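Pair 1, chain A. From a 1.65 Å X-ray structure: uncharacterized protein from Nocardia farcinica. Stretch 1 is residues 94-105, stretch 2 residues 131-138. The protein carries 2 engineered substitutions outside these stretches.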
# COMPACT_ATOMS: atom_id res chain seq x y z
N PRO A 94 -15.39 -19.23 6.16
CA PRO A 94 -16.73 -19.11 5.58
C PRO A 94 -17.12 -17.66 5.39
O PRO A 94 -16.75 -16.83 6.22
CB PRO A 94 -17.63 -19.71 6.67
CG PRO A 94 -16.90 -19.45 7.94
CD PRO A 94 -15.42 -19.53 7.60
N LEU A 95 -17.84 -17.38 4.31
CA LEU A 95 -18.41 -16.06 4.06
C LEU A 95 -19.54 -15.79 5.03
O LEU A 95 -20.17 -16.73 5.51
CB LEU A 95 -18.91 -15.99 2.63
CG LEU A 95 -17.81 -16.10 1.57
CD1 LEU A 95 -18.40 -16.24 0.19
CD2 LEU A 95 -16.87 -14.87 1.63
N PRO A 96 -19.77 -14.51 5.35
CA PRO A 96 -20.69 -14.13 6.41
C PRO A 96 -22.10 -14.58 6.11
O PRO A 96 -22.47 -14.85 4.96
CB PRO A 96 -20.65 -12.59 6.41
CG PRO A 96 -19.61 -12.18 5.48
CD PRO A 96 -19.00 -13.37 4.81
N SER A 97 -22.88 -14.66 7.18
CA SER A 97 -24.30 -14.91 7.02
C SER A 97 -24.98 -13.58 6.83
O SER A 97 -25.65 -13.07 7.72
CB SER A 97 -24.82 -15.68 8.23
OG SER A 97 -24.23 -16.97 8.15
N ALA A 98 -24.76 -13.02 5.65
CA ALA A 98 -25.31 -11.73 5.26
C ALA A 98 -25.67 -11.81 3.78
O ALA A 98 -25.13 -12.63 3.05
CB ALA A 98 -24.29 -10.63 5.50
N GLU A 99 -26.61 -10.97 3.35
CA GLU A 99 -26.98 -10.93 1.96
C GLU A 99 -25.86 -10.38 1.12
O GLU A 99 -25.71 -10.75 -0.02
CB GLU A 99 -28.18 -9.99 1.76
CG GLU A 99 -29.47 -10.48 2.40
CD GLU A 99 -29.49 -10.38 3.92
OE1 GLU A 99 -28.86 -9.45 4.51
OE2 GLU A 99 -30.17 -11.26 4.53
N THR A 100 -25.10 -9.46 1.70
CA THR A 100 -24.07 -8.76 0.94
C THR A 100 -22.78 -8.69 1.74
O THR A 100 -22.82 -8.49 2.95
CB THR A 100 -24.49 -7.32 0.66
OG1 THR A 100 -25.88 -7.32 0.25
CG2 THR A 100 -23.63 -6.76 -0.46
N VAL A 101 -21.64 -8.83 1.08
CA VAL A 101 -20.34 -8.57 1.75
C VAL A 101 -19.45 -7.70 0.86
O VAL A 101 -19.43 -7.89 -0.36
CB VAL A 101 -19.61 -9.89 2.10
CG1 VAL A 101 -19.40 -10.76 0.86
CG2 VAL A 101 -18.28 -9.62 2.89
N SER A 102 -18.75 -6.74 1.45
CA SER A 102 -17.87 -5.86 0.66
C SER A 102 -16.42 -6.14 1.04
O SER A 102 -16.15 -6.60 2.15
CB SER A 102 -18.21 -4.38 0.82
OG SER A 102 -19.53 -4.19 0.24
N PHE A 103 -15.53 -5.78 0.11
CA PHE A 103 -14.09 -5.98 0.29
C PHE A 103 -13.36 -4.68 -0.02
O PHE A 103 -12.81 -4.53 -1.09
CB PHE A 103 -13.58 -7.09 -0.63
CG PHE A 103 -14.28 -8.40 -0.46
CD1 PHE A 103 -13.82 -9.35 0.44
CD2 PHE A 103 -15.40 -8.69 -1.22
CE1 PHE A 103 -14.47 -10.59 0.59
CE2 PHE A 103 -16.07 -9.93 -1.09
CZ PHE A 103 -15.60 -10.88 -0.18
N PRO A 104 -13.34 -3.76 0.93
CA PRO A 104 -12.65 -2.47 0.72
C PRO A 104 -11.21 -2.77 0.27
O PRO A 104 -10.60 -3.71 0.81
CB PRO A 104 -12.69 -1.83 2.11
CG PRO A 104 -13.93 -2.41 2.75
CD PRO A 104 -14.09 -3.82 2.21
N ALA A 105 -10.69 -2.03 -0.70
CA ALA A 105 -9.34 -2.35 -1.21
C ALA A 105 -8.51 -1.08 -1.35
O ALA A 105 -9.06 0.03 -1.43
CB ALA A 105 -9.43 -3.05 -2.52
N PRO A 131 -16.11 2.48 -5.68
CA PRO A 131 -16.87 1.67 -4.72
C PRO A 131 -16.02 0.49 -4.26
O PRO A 131 -15.21 -0.00 -5.05
CB PRO A 131 -18.00 1.10 -5.55
CG PRO A 131 -17.47 1.06 -6.96
CD PRO A 131 -16.54 2.25 -7.07
N ALA A 132 -16.20 0.06 -3.01
CA ALA A 132 -15.65 -1.24 -2.60
C ALA A 132 -16.26 -2.36 -3.41
O ALA A 132 -17.50 -2.41 -3.59
CB ALA A 132 -15.93 -1.48 -1.11
N PRO A 133 -15.43 -3.30 -3.91
CA PRO A 133 -15.95 -4.47 -4.59
C PRO A 133 -16.89 -5.26 -3.66
O PRO A 133 -16.59 -5.42 -2.48
CB PRO A 133 -14.71 -5.31 -4.90
CG PRO A 133 -13.57 -4.58 -4.40
CD PRO A 133 -13.96 -3.30 -3.79
N THR A 134 -18.00 -5.74 -4.20
CA THR A 134 -19.04 -6.31 -3.34
C THR A 134 -19.56 -7.59 -3.94
O THR A 134 -19.58 -7.74 -5.19
CB THR A 134 -20.17 -5.24 -3.09
OG1 THR A 134 -19.61 -4.09 -2.42
CG2 THR A 134 -21.29 -5.80 -2.23
N LEU A 135 -19.94 -8.56 -3.10
CA LEU A 135 -20.59 -9.79 -3.56
C LEU A 135 -21.97 -9.94 -2.95
O LEU A 135 -22.17 -9.57 -1.81
CB LEU A 135 -19.82 -11.03 -3.15
CG LEU A 135 -18.45 -11.32 -3.76
CD1 LEU A 135 -17.88 -12.56 -3.06
CD2 LEU A 135 -18.61 -11.56 -5.24
N THR A 136 -22.89 -10.50 -3.73
CA THR A 136 -24.19 -10.96 -3.21
C THR A 136 -24.04 -12.40 -2.85
O THR A 136 -23.48 -13.18 -3.61
CB THR A 136 -25.26 -10.88 -4.29
OG1 THR A 136 -25.64 -9.51 -4.41
CG2 THR A 136 -26.47 -11.76 -3.93
N LEU A 137 -24.57 -12.78 -1.69
CA LEU A 137 -24.40 -14.13 -1.21
C LEU A 137 -25.71 -14.87 -1.21
O LEU A 137 -26.68 -14.41 -0.61
CB LEU A 137 -23.81 -14.11 0.19
CG LEU A 137 -22.47 -13.39 0.22
CD1 LEU A 137 -22.02 -13.28 1.69
CD2 LEU A 137 -21.43 -14.12 -0.62
N ALA A 138 -25.71 -16.02 -1.89
CA ALA A 138 -26.90 -16.85 -1.96
C ALA A 138 -27.21 -17.41 -0.60
O ALA A 138 -26.33 -17.64 0.24
CB ALA A 138 -26.71 -17.97 -2.97

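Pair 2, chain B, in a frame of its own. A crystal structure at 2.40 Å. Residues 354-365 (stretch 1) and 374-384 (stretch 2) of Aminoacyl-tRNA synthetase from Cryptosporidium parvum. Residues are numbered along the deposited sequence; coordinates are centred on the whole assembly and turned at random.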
# COMPACT_ATOMS: atom_id res chain seq x y z
N TRP B 354 -13.44 -17.73 -8.93
CA TRP B 354 -13.53 -16.80 -7.81
C TRP B 354 -12.41 -17.00 -6.80
O TRP B 354 -12.21 -16.12 -5.95
CB TRP B 354 -14.89 -16.93 -7.13
CG TRP B 354 -16.03 -16.64 -8.06
CD1 TRP B 354 -16.88 -17.54 -8.64
CD2 TRP B 354 -16.45 -15.35 -8.54
NE1 TRP B 354 -17.79 -16.90 -9.43
CE2 TRP B 354 -17.55 -15.56 -9.40
CE3 TRP B 354 -15.99 -14.04 -8.33
CZ2 TRP B 354 -18.20 -14.51 -10.04
CZ3 TRP B 354 -16.64 -13.00 -8.97
CH2 TRP B 354 -17.74 -13.24 -9.81
N GLU B 355 -11.68 -18.12 -6.86
CA GLU B 355 -10.49 -18.27 -6.03
C GLU B 355 -9.33 -17.46 -6.57
O GLU B 355 -8.56 -16.88 -5.80
CB GLU B 355 -10.11 -19.75 -5.91
CG GLU B 355 -10.90 -20.51 -4.86
CD GLU B 355 -10.64 -22.01 -4.91
OE1 GLU B 355 -10.99 -22.70 -3.93
OE2 GLU B 355 -10.07 -22.49 -5.91
N VAL B 356 -9.18 -17.40 -7.90
CA VAL B 356 -8.15 -16.57 -8.50
C VAL B 356 -8.42 -15.10 -8.20
O VAL B 356 -7.49 -14.32 -7.94
CB VAL B 356 -8.06 -16.83 -10.02
CG1 VAL B 356 -7.11 -15.85 -10.68
CG2 VAL B 356 -7.61 -18.26 -10.28
N LYS B 357 -9.69 -14.70 -8.21
CA LYS B 357 -10.07 -13.32 -7.93
C LYS B 357 -10.05 -12.99 -6.44
O LYS B 357 -10.30 -11.84 -6.07
CB LYS B 357 -11.45 -13.02 -8.52
CG LYS B 357 -11.53 -13.23 -10.02
CD LYS B 357 -12.94 -13.02 -10.55
CE LYS B 357 -13.29 -11.55 -10.65
NZ LYS B 357 -12.53 -10.87 -11.74
N GLY B 358 -9.79 -13.97 -5.58
CA GLY B 358 -9.60 -13.69 -4.17
C GLY B 358 -10.86 -13.47 -3.36
O GLY B 358 -10.83 -12.74 -2.37
N VAL B 359 -11.98 -14.09 -3.75
CA VAL B 359 -13.20 -13.98 -2.96
C VAL B 359 -13.02 -14.74 -1.65
O VAL B 359 -12.60 -15.90 -1.65
CB VAL B 359 -14.41 -14.51 -3.75
CG1 VAL B 359 -15.66 -14.47 -2.89
CG2 VAL B 359 -14.60 -13.69 -5.02
N CYS B 360 -13.33 -14.07 -0.54
CA CYS B 360 -13.00 -14.60 0.78
C CYS B 360 -13.71 -15.93 1.04
O CYS B 360 -13.09 -16.90 1.49
CB CYS B 360 -13.36 -13.58 1.85
SG CYS B 360 -12.65 -11.95 1.57
N LEU B 361 -15.02 -15.98 0.79
CA LEU B 361 -15.82 -17.16 1.07
C LEU B 361 -16.66 -17.50 -0.15
O LEU B 361 -17.14 -16.61 -0.85
CB LEU B 361 -16.73 -16.95 2.28
CG LEU B 361 -16.11 -16.41 3.57
CD1 LEU B 361 -17.20 -16.04 4.57
CD2 LEU B 361 -15.15 -17.41 4.17
N ARG B 362 -16.83 -18.80 -0.40
CA ARG B 362 -17.77 -19.27 -1.41
C ARG B 362 -18.82 -20.14 -0.74
O ARG B 362 -18.51 -20.94 0.15
CB ARG B 362 -17.06 -20.04 -2.54
CG ARG B 362 -16.55 -21.42 -2.18
CD ARG B 362 -16.49 -22.28 -3.43
NE ARG B 362 -15.74 -23.52 -3.24
CZ ARG B 362 -14.45 -23.66 -3.53
NH1 ARG B 362 -13.77 -22.63 -4.02
NH2 ARG B 362 -13.84 -24.82 -3.32
N PHE B 363 -20.07 -19.97 -1.16
CA PHE B 363 -21.19 -20.75 -0.65
C PHE B 363 -21.60 -21.75 -1.72
O PHE B 363 -21.98 -21.37 -2.83
CB PHE B 363 -22.37 -19.86 -0.28
CG PHE B 363 -22.15 -19.01 0.94
CD1 PHE B 363 -20.96 -19.09 1.66
CD2 PHE B 363 -23.13 -18.14 1.38
CE1 PHE B 363 -20.77 -18.31 2.79
CE2 PHE B 363 -22.94 -17.36 2.51
CZ PHE B 363 -21.76 -17.45 3.21
N GLU B 364 -21.51 -23.04 -1.39
CA GLU B 364 -21.97 -24.11 -2.26
C GLU B 364 -23.37 -24.51 -1.84
O GLU B 364 -23.58 -24.96 -0.71
CB GLU B 364 -21.01 -25.30 -2.21
CG GLU B 364 -19.57 -24.94 -2.55
CD GLU B 364 -18.63 -26.12 -2.42
OE1 GLU B 364 -19.09 -27.21 -2.03
OE2 GLU B 364 -17.42 -25.94 -2.70
N VAL B 365 -24.34 -24.33 -2.74
CA VAL B 365 -25.75 -24.56 -2.44
C VAL B 365 -26.24 -25.66 -3.37
O VAL B 365 -26.55 -25.41 -4.54
CB VAL B 365 -26.59 -23.28 -2.60
CG1 VAL B 365 -28.04 -23.56 -2.26
CG2 VAL B 365 -26.03 -22.17 -1.72
N SER B 374 -29.15 -24.95 5.07
CA SER B 374 -27.78 -24.65 5.44
C SER B 374 -26.99 -24.39 4.17
O SER B 374 -27.47 -24.63 3.06
CB SER B 374 -27.16 -25.78 6.27
OG SER B 374 -25.81 -26.02 5.90
N VAL B 375 -25.76 -23.90 4.33
CA VAL B 375 -24.89 -23.61 3.20
C VAL B 375 -23.50 -24.16 3.49
O VAL B 375 -23.04 -24.15 4.63
CB VAL B 375 -24.82 -22.10 2.89
CG1 VAL B 375 -26.15 -21.60 2.35
CG2 VAL B 375 -24.41 -21.32 4.12
N ARG B 376 -22.84 -24.66 2.44
CA ARG B 376 -21.47 -25.13 2.53
C ARG B 376 -20.52 -23.96 2.29
O ARG B 376 -20.51 -23.39 1.20
CB ARG B 376 -21.21 -26.25 1.53
CG ARG B 376 -19.75 -26.63 1.37
CD ARG B 376 -19.13 -27.06 2.69
NE ARG B 376 -19.82 -28.21 3.27
CZ ARG B 376 -19.53 -29.48 3.01
NH1 ARG B 376 -18.54 -29.77 2.17
NH2 ARG B 376 -20.21 -30.45 3.59
N VAL B 377 -19.73 -23.62 3.30
CA VAL B 377 -18.80 -22.50 3.23
C VAL B 377 -17.40 -23.04 3.06
O VAL B 377 -16.97 -23.94 3.80
CB VAL B 377 -18.90 -21.62 4.49
CG1 VAL B 377 -17.99 -20.40 4.36
CG2 VAL B 377 -20.34 -21.20 4.74
N VAL B 378 -16.67 -22.51 2.08
CA VAL B 378 -15.27 -22.84 1.85
C VAL B 378 -14.47 -21.55 1.96
O VAL B 378 -14.75 -20.58 1.25
CB VAL B 378 -15.05 -23.51 0.49
CG1 VAL B 378 -13.58 -23.91 0.33
CG2 VAL B 378 -15.95 -24.72 0.33
N VAL B 379 -13.49 -21.54 2.85
CA VAL B 379 -12.66 -20.36 3.10
C VAL B 379 -11.52 -20.33 2.09
O VAL B 379 -10.91 -21.36 1.79
CB VAL B 379 -12.14 -20.36 4.55
CG1 VAL B 379 -11.44 -19.05 4.86
CG2 VAL B 379 -13.29 -20.59 5.52
N ARG B 380 -11.24 -19.14 1.56
CA ARG B 380 -10.32 -19.02 0.43
C ARG B 380 -8.89 -19.35 0.81
O ARG B 380 -8.21 -20.12 0.12
CB ARG B 380 -10.41 -17.61 -0.15
CG ARG B 380 -9.29 -17.24 -1.11
CD ARG B 380 -9.30 -18.11 -2.36
NE ARG B 380 -8.23 -17.74 -3.28
CZ ARG B 380 -6.98 -18.18 -3.19
NH1 ARG B 380 -6.64 -19.02 -2.23
NH2 ARG B 380 -6.08 -17.78 -4.08
N ASP B 381 -8.39 -18.77 1.91
CA ASP B 381 -6.96 -18.80 2.17
C ASP B 381 -6.47 -20.10 2.81
O ASP B 381 -5.28 -20.40 2.71
CB ASP B 381 -6.56 -17.61 3.06
CG ASP B 381 -7.21 -17.66 4.42
OD1 ASP B 381 -8.38 -18.10 4.52
OD2 ASP B 381 -6.55 -17.25 5.41
N ASN B 382 -7.35 -20.87 3.46
CA ASN B 382 -6.91 -22.08 4.15
C ASN B 382 -7.76 -23.31 3.83
O ASN B 382 -7.57 -24.35 4.47
CB ASN B 382 -6.89 -21.85 5.67
CG ASN B 382 -8.23 -21.42 6.22
OD1 ASN B 382 -9.23 -21.38 5.50
ND2 ASN B 382 -8.27 -21.12 7.51
N MET B 383 -8.68 -23.22 2.87
CA MET B 383 -9.54 -24.33 2.47
C MET B 383 -10.35 -24.88 3.65
O MET B 383 -10.74 -26.05 3.65
CB MET B 383 -8.74 -25.46 1.82
CG MET B 383 -8.18 -25.10 0.46
SD MET B 383 -9.45 -24.45 -0.65
CE MET B 383 -10.54 -25.86 -0.80
N GLU B 384 -10.61 -24.03 4.64
CA GLU B 384 -11.44 -24.44 5.77
C GLU B 384 -12.89 -24.60 5.30
O GLU B 384 -13.42 -23.75 4.58
CB GLU B 384 -11.35 -23.40 6.89
CG GLU B 384 -11.98 -23.81 8.20
CD GLU B 384 -11.76 -22.78 9.29
OE1 GLU B 384 -11.13 -21.74 9.00
OE2 GLU B 384 -12.21 -23.00 10.43
O HOH W 1 -11.10 -21.83 -1.28
O HOH W 2 -17.11 -28.35 -0.26

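What backbone arrangement do the two pairs share? Each is a two-stranded antiparallel ladder, and 14 central residues superpose with an RMSD of 0.9 Å. Pair 1 joins strand 100-102 to strand 134-136, their directions 163° apart; in pair 2 strands 361-365 and 374-379 meet at 144°. The register is the same. Val A101 and Leu A135 form a hydrogen-bonded pair, with Val A101 N to Leu A135 O at 3.0 Å and Leu A135 N to Val A101 O at 2.9 Å. Their counterparts Arg B362 and Val B378 repeat it, Arg B362 N to Val B378 O at 3.2 Å and Val B378 N to Arg B362 O at 3.1 Å. The next rung differs: Phe A103 N donates to Pro A133 O at 2.8 Å, but Pro A133 has no amide hydrogen to return the bond. At the matching positions Glu B364 and Arg B376 bond both ways, Glu B364 N to Arg B376 O at 2.8 Å and Arg B376 N to Glu B364 O at 3.2 Å.

How is the face bearing Thr A100, Ser A102, Thr A134 and Thr A136 filled in each pair? In pair 1 small, partly polar side chains meet across the strands: Ser A102 OG and Thr A134 OG1 are hydrogen-bonded at 2.7 Å, while the methyls Thr A100 CG2 and Thr A134 CG2 approach to 3.1 Å. The same positions in pair 2 are Leu B361, Phe B363, Val B377 and Val B379, all buried and apolar. Phe B363 takes the place of Ser A102, and its CE1 lies 3.5 Å from Val B377 CG2, so carbon packing replaces the hydroxyl contact. Leu B361 CD2 adds a contact with Val B379 CG2 at 3.9 Å.

What happens on the opposite face? Here the chemistry is reversed. Pair 1 is apolar: Val A101 CG1 packs 3.7 Å from Leu A137 CD1, and Phe A103 CE2 lies 3.8 Å from Leu A135 CD1, which sits at the edge of the ring. In pair 2 Val A101 and Phe A103 become Arg B362 and Glu B364, which join in a salt bridge, Arg B362 NE to Glu B364 OE2 at 3.0 Å. Apolar packing survives beneath the charges, because Val B378 CG1 lies over one face of the Arg B362 guanidinium.

How do Leu A137 and Arg B380, at matched positions, hold the first stretch? Both backbone amides donate across the strands, Leu A137 N to Glu A99 O and Arg B380 N to Cys B360 O, each at 2.9 Å. Their side chains then part ways. Leu A137 packs against the side chains of Leu A95 and Val A101, its CD2 3.8 Å from Leu A95 CD1, while its CD1 also lies 3.5 Å from Ala A98 O. Arg B380 instead reaches the helix preceding the strand, where its NE donates to Glu B355 O at 2.7 Å. Each is the residue most covered by the partner stretch in its pair.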